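Sialidase B (Streptococcus pneumoniae serotype 4, PDB 4XJW) cleaves terminal sialic acid residues from oligosaccharides, glycoproteins and glycolipids, acting as an intramolecular trans-sialidase of glycosyl hydrolase family 33. Local coordinates at residues Y451-S463 with A502-I514. The protein carries 1 engineered substitution. Numbering follows the deposited sequence. Where two conformers were deposited one is given.
Sequences YLCPGQGLALKSS and AEAQMVELRDGVI. With OPX ((1s,3R,4S)-1-[(cyclohexylamino)methyl]-3,4-dihydroxycyclopentanesulfonic acid), chain B.
Q505 lays its carboxamide against the backbone of 454-456. The N-H of Q456 meets Q505 OE1 at 2.8 Å in the carbonyl plane, on a lone pair and almost straight (174°), while Q505 NE2 gives a more bent bond to Q456 O (3.2 Å). A fold at chi2 (-71°) turns the amide back so that NE2 also donates to A504 O; three bonds thus fix its rotation. Toward 460-461, E508, extended, uses the syn lone pair of OE1 for K461 N (2.9 Å) and the anti lone pair of OE2 for G512 N, tying the type II turn 510-513 to the other segment. Between the two polar ends, L458 CD2 meets I514 tip to tip and M506 CE packs on L458 CB at 3.9 Å. The segments belong to adjacent blades of the sialidase beta-propeller: 504-510 and 451-459 lie in separate sheets, joined here by side-chain-to-backbone bonds and by bridging waters, one of them between Q456 O and M506 N. Nearer the active site, A504 N donates to C453 SG (3.3 Å), and P454 CD packs on CG of E503, a predicted active-site residue hydrogen-bonded through OE1 to Y615, the probable nucleophile, and salt-bridged through OE2 to R519. Q456 OE1 accepts from OAC of the inhibitor OPX (2.8 Å), with L211 O holding Q456 NE2; K461 CE approaches the sulfonate.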
loop_
_atom_site.group_PDB
_atom_site.type_symbol
_atom_site.label_atom_id
_atom_site.label_comp_id
_atom_site.label_asym_id
_atom_site.label_seq_id
_atom_site.Cartn_x
_atom_site.Cartn_y
_atom_site.Cartn_z
ATOM N N TYR A 451 18.684 -1.056 -3.515
ATOM C CA TYR A 451 17.308 -0.958 -3.044
ATOM C C TYR A 451 16.522 -2.154 -3.554
ATOM O O TYR A 451 16.480 -2.402 -4.762
ATOM C CB TYR A 451 16.678 0.338 -3.541
ATOM C CG TYR A 451 17.523 1.566 -3.280
ATOM C CD1 TYR A 451 17.731 2.028 -1.990
ATOM C CD2 TYR A 451 18.116 2.255 -4.330
ATOM C CE1 TYR A 451 18.507 3.152 -1.747
ATOM C CE2 TYR A 451 18.886 3.375 -4.104
ATOM C CZ TYR A 451 19.078 3.820 -2.812
ATOM O OH TYR A 451 19.856 4.941 -2.598
ATOM N N LEU A 452 15.901 -2.897 -2.638
ATOM C CA LEU A 452 15.200 -4.110 -3.025
ATOM C C LEU A 452 14.010 -3.782 -3.913
ATOM O O LEU A 452 13.270 -2.832 -3.656
ATOM C CB LEU A 452 14.737 -4.864 -1.789
ATOM C CG LEU A 452 14.200 -6.276 -1.990
ATOM C CD1 LEU A 452 15.291 -7.229 -2.421
ATOM C CD2 LEU A 452 13.561 -6.747 -0.689
ATOM N N CYS A 453 13.825 -4.574 -4.961
ATOM C CA CYS A 453 12.627 -4.451 -5.779
ATOM C C CYS A 453 11.481 -5.185 -5.104
ATOM O O CYS A 453 11.565 -6.396 -4.870
ATOM C CB CYS A 453 12.851 -5.043 -7.170
ATOM S SG CYS A 453 14.193 -4.238 -8.084
ATOM N N PRO A 454 10.399 -4.466 -4.776
ATOM C CA PRO A 454 9.315 -5.165 -4.068
ATOM C C PRO A 454 8.566 -6.144 -4.948
ATOM O O PRO A 454 8.436 -5.946 -6.161
ATOM C CB PRO A 454 8.384 -4.042 -3.634
ATOM C CG PRO A 454 8.690 -2.880 -4.542
ATOM C CD PRO A 454 10.140 -3.024 -4.951
ATOM N N GLY A 455 8.079 -7.215 -4.327
ATOM C CA GLY A 455 7.256 -8.180 -5.018
ATOM C C GLY A 455 7.753 -9.591 -4.809
ATOM O O GLY A 455 7.777 -10.094 -3.682
ATOM N N GLN A 456 8.132 -10.233 -5.905
ATOM C CA GLN A 456 8.608 -11.611 -5.901
ATOM C C GLN A 456 10.085 -11.670 -6.206
ATOM O O GLN A 456 10.600 -10.914 -7.035
ATOM C CB GLN A 456 7.851 -12.449 -6.951
ATOM C CG GLN A 456 6.334 -12.537 -6.728
ATOM C CD GLN A 456 5.609 -13.414 -7.741
ATOM O OE1 GLN A 456 6.184 -13.835 -8.748
ATOM N NE2 GLN A 456 4.332 -13.691 -7.476
ATOM N N GLY A 457 10.778 -12.575 -5.528
ATOM C CA GLY A 457 12.057 -13.058 -6.014
ATOM C C GLY A 457 11.735 -14.165 -7.003
ATOM O O GLY A 457 10.552 -14.512 -7.200
ATOM N N LEU A 458 12.767 -14.720 -7.627
ATOM C CA LEU A 458 12.574 -15.740 -8.659
ATOM C C LEU A 458 13.311 -17.020 -8.325
ATOM O O LEU A 458 14.520 -17.017 -8.099
ATOM C CB LEU A 458 13.067 -15.215 -10.009
ATOM C CG LEU A 458 12.948 -16.209 -11.170
ATOM C CD1 LEU A 458 11.512 -16.414 -11.587
ATOM C CD2 LEU A 458 13.754 -15.693 -12.347
ATOM N N ALA A 459 12.552 -18.108 -8.252
ATOM C CA ALA A 459 13.111 -19.440 -8.102
ATOM C C ALA A 459 13.119 -20.084 -9.466
ATOM O O ALA A 459 12.094 -20.189 -10.131
ATOM C CB ALA A 459 12.266 -20.258 -7.145
ATOM N N LEU A 460 14.283 -20.521 -9.918
ATOM C CA LEU A 460 14.373 -21.097 -11.257
ATOM C C LEU A 460 13.796 -22.500 -11.317
ATOM O O LEU A 460 13.884 -23.256 -10.353
ATOM C CB LEU A 460 15.813 -21.092 -11.749
ATOM C CG LEU A 460 16.291 -19.679 -12.066
ATOM C CD1 LEU A 460 17.664 -19.706 -12.659
ATOM C CD2 LEU A 460 15.303 -18.986 -12.997
ATOM N N LYS A 461 13.201 -22.836 -12.459
ATOM C CA LYS A 461 12.500 -24.104 -12.636
ATOM C C LYS A 461 13.402 -25.340 -12.573
ATOM O O LYS A 461 13.023 -26.351 -11.983
ATOM C CB LYS A 461 11.728 -24.097 -13.961
ATOM C CG LYS A 461 10.514 -23.174 -13.986
ATOM C CD LYS A 461 9.250 -23.900 -13.527
ATOM C CE LYS A 461 8.053 -22.953 -13.405
ATOM N NZ LYS A 461 7.669 -22.336 -14.705
ATOM N N SER A 462 14.588 -25.267 -13.177
ATOM C CA SER A 462 15.451 -26.450 -13.309
ATOM C C SER A 462 16.696 -26.441 -12.433
ATOM O O SER A 462 17.605 -27.245 -12.635
ATOM C CB SER A 462 15.889 -26.638 -14.755
ATOM O OG SER A 462 14.816 -27.030 -15.578
ATOM N N SER A 463 16.759 -25.524 -11.477
ATOM C CA SER A 463 17.865 -25.512 -10.525
ATOM C C SER A 463 17.367 -24.960 -9.201
ATOM O O SER A 463 16.204 -24.568 -9.088
ATOM C CB SER A 463 19.019 -24.660 -11.036
ATOM O OG SER A 463 18.689 -23.287 -10.953
ATOM N N ALA A 502 14.279 2.093 -10.361
ATOM C CA ALA A 502 14.155 1.041 -11.372
ATOM C C ALA A 502 13.649 -0.263 -10.780
ATOM O O ALA A 502 14.347 -1.282 -10.796
ATOM C CB ALA A 502 15.478 0.818 -12.067
ATOM N N GLU A 503 12.426 -0.216 -10.264
ATOM C CA GLU A 503 11.794 -1.385 -9.673
ATOM C C GLU A 503 11.542 -2.434 -10.749
ATOM O O GLU A 503 10.866 -2.165 -11.741
ATOM C CB GLU A 503 10.491 -0.971 -8.995
ATOM C CG GLU A 503 10.711 -0.188 -7.703
ATOM C CD GLU A 503 9.566 0.742 -7.352
ATOM O OE1 GLU A 503 9.521 1.189 -6.185
ATOM O OE2 GLU A 503 8.724 1.035 -8.233
ATOM N N ALA A 504 12.045 -3.647 -10.519
ATOM C CA ALA A 504 12.111 -4.676 -11.553
ATOM C C ALA A 504 11.482 -5.958 -11.044
ATOM O O ALA A 504 11.653 -6.303 -9.878
ATOM C CB ALA A 504 13.548 -4.935 -11.925
ATOM N N GLN A 505 10.802 -6.678 -11.933
ATOM C CA GLN A 505 10.244 -7.979 -11.598
ATOM C C GLN A 505 10.535 -8.931 -12.744
ATOM O O GLN A 505 10.590 -8.524 -13.905
ATOM C CB GLN A 505 8.745 -7.852 -11.332
ATOM C CG GLN A 505 8.397 -7.213 -9.974
ATOM C CD GLN A 505 8.704 -8.131 -8.779
ATOM O OE1 GLN A 505 7.840 -8.892 -8.327
ATOM N NE2 GLN A 505 9.923 -8.039 -8.257
ATOM N N MET A 506 10.716 -10.205 -12.414
ATOM C CA MET A 506 11.248 -11.194 -13.351
ATOM C C MET A 506 10.238 -12.305 -13.639
ATOM O O MET A 506 9.405 -12.630 -12.802
ATOM C CB MET A 506 12.512 -11.834 -12.768
ATOM C CG MET A 506 13.679 -10.870 -12.497
ATOM S SD MET A 506 14.931 -11.595 -11.429
ATOM C CE MET A 506 14.150 -11.443 -9.815
ATOM N N VAL A 507 10.342 -12.883 -14.832
ATOM C CA VAL A 507 9.616 -14.094 -15.188
ATOM C C VAL A 507 10.586 -15.015 -15.910
ATOM O O VAL A 507 11.488 -14.545 -16.610
ATOM C CB VAL A 507 8.393 -13.811 -16.099
ATOM C CG1 VAL A 507 7.434 -12.856 -15.426
ATOM C CG2 VAL A 507 8.831 -13.256 -17.451
ATOM N N GLU A 508 10.430 -16.321 -15.715
ATOM C CA GLU A 508 11.223 -17.298 -16.464
ATOM C C GLU A 508 10.427 -17.695 -17.710
ATOM O O GLU A 508 9.425 -18.407 -17.614
ATOM C CB GLU A 508 11.583 -18.534 -15.608
ATOM C CG GLU A 508 12.703 -19.368 -16.250
ATOM C CD GLU A 508 13.193 -20.513 -15.390
ATOM O OE1 GLU A 508 12.557 -20.797 -14.353
ATOM O OE2 GLU A 508 14.221 -21.127 -15.759
ATOM N N LEU A 509 10.844 -17.205 -18.875
ATOM C CA LEU A 509 10.123 -17.489 -20.122
ATOM C C LEU A 509 10.190 -18.957 -20.504
ATOM O O LEU A 509 9.210 -19.534 -20.974
ATOM C CB LEU A 509 10.678 -16.655 -21.282
ATOM C CG LEU A 509 10.427 -15.150 -21.238
ATOM C CD1 LEU A 509 10.975 -14.496 -22.485
ATOM C CD2 LEU A 509 8.943 -14.863 -21.075
ATOM N N ARG A 510 11.374 -19.532 -20.342
ATOM C CA ARG A 510 11.615 -20.951 -20.552
ATOM C C ARG A 510 12.891 -21.270 -19.786
ATOM O O ARG A 510 13.498 -20.379 -19.212
ATOM C CB ARG A 510 11.765 -21.263 -22.042
ATOM C CG ARG A 510 12.777 -20.394 -22.770
ATOM C CD ARG A 510 12.906 -20.800 -24.232
ATOM N NE ARG A 510 13.802 -19.922 -24.987
ATOM C CZ ARG A 510 15.065 -20.220 -25.282
ATOM N NH1 ARG A 510 15.586 -21.378 -24.894
ATOM N NH2 ARG A 510 15.801 -19.365 -25.978
ATOM N N ASP A 511 13.307 -22.525 -19.765
ATOM C CA ASP A 511 14.411 -22.920 -18.904
ATOM C C ASP A 511 15.706 -22.099 -19.030
ATOM O O ASP A 511 16.379 -22.126 -20.059
ATOM C CB ASP A 511 14.693 -24.408 -19.086
ATOM C CG ASP A 511 14.955 -25.092 -17.783
ATOM O OD1 ASP A 511 16.119 -25.054 -17.336
ATOM O OD2 ASP A 511 13.997 -25.655 -17.205
ATOM N N GLY A 512 16.031 -21.355 -17.974
ATOM C CA GLY A 512 17.272 -20.598 -17.912
ATOM C C GLY A 512 17.186 -19.223 -18.537
ATOM O O GLY A 512 18.140 -18.455 -18.471
ATOM N N VAL A 513 16.038 -18.925 -19.142
ATOM C CA VAL A 513 15.798 -17.640 -19.799
ATOM C C VAL A 513 14.892 -16.785 -18.926
ATOM O O VAL A 513 13.729 -17.126 -18.716
ATOM C CB VAL A 513 15.139 -17.835 -21.163
ATOM C CG1 VAL A 513 14.936 -16.502 -21.869
ATOM C CG2 VAL A 513 15.993 -18.772 -22.024
ATOM N N ILE A 514 15.427 -15.668 -18.441
ATOM C CA ILE A 514 14.696 -14.771 -17.562
ATOM C C ILE A 514 14.457 -13.443 -18.260
ATOM O O ILE A 514 15.396 -12.830 -18.785
ATOM C CB ILE A 514 15.491 -14.489 -16.284
ATOM C CG1 ILE A 514 15.865 -15.783 -15.564
ATOM C CG2 ILE A 514 14.704 -13.580 -15.340
ATOM C CD1 ILE A 514 16.910 -15.580 -14.475
HETATM C CAF OPX B . -0.051 -22.917 -10.527
HETATM C CAG OPX B . 1.112 -23.866 -10.555
HETATM C CAH OPX B . 0.141 -21.892 -9.457
HETATM C CAI OPX B . 2.403 -23.124 -10.742
HETATM C CAJ OPX B . 1.433 -21.142 -9.608
HETATM C CAK OPX B . 4.292 -20.588 -8.814
HETATM C CAL OPX B . 5.087 -18.420 -9.914
HETATM C CAM OPX B . 5.750 -18.869 -7.655
HETATM C CAO OPX B . 5.473 -17.162 -9.224
HETATM C CAP OPX B . 5.255 -17.438 -7.799
HETATM C CAQ OPX B . 2.603 -22.094 -9.673
HETATM C CAR OPX B . 5.436 -19.542 -8.982
HETATM N NAN OPX B . 3.853 -21.376 -9.976
HETATM O OAA OPX B . 6.536 -21.026 -10.889
HETATM O OAB OPX B . 7.946 -19.353 -9.831
HETATM O OAC OPX B . 4.728 -16.083 -9.671
HETATM O OAD OPX B . 3.935 -17.390 -7.444
HETATM O OAE OPX B . 7.356 -21.339 -8.617
HETATM S SAS OPX B . 6.899 -20.365 -9.614
HETATM O O HOH W 1 10.247 -11.369 -9.805
HETATM O O HOH W 2 10.430 -19.584 -12.290
HETATM O O HOH W 3 15.651 -23.145 -15.034
#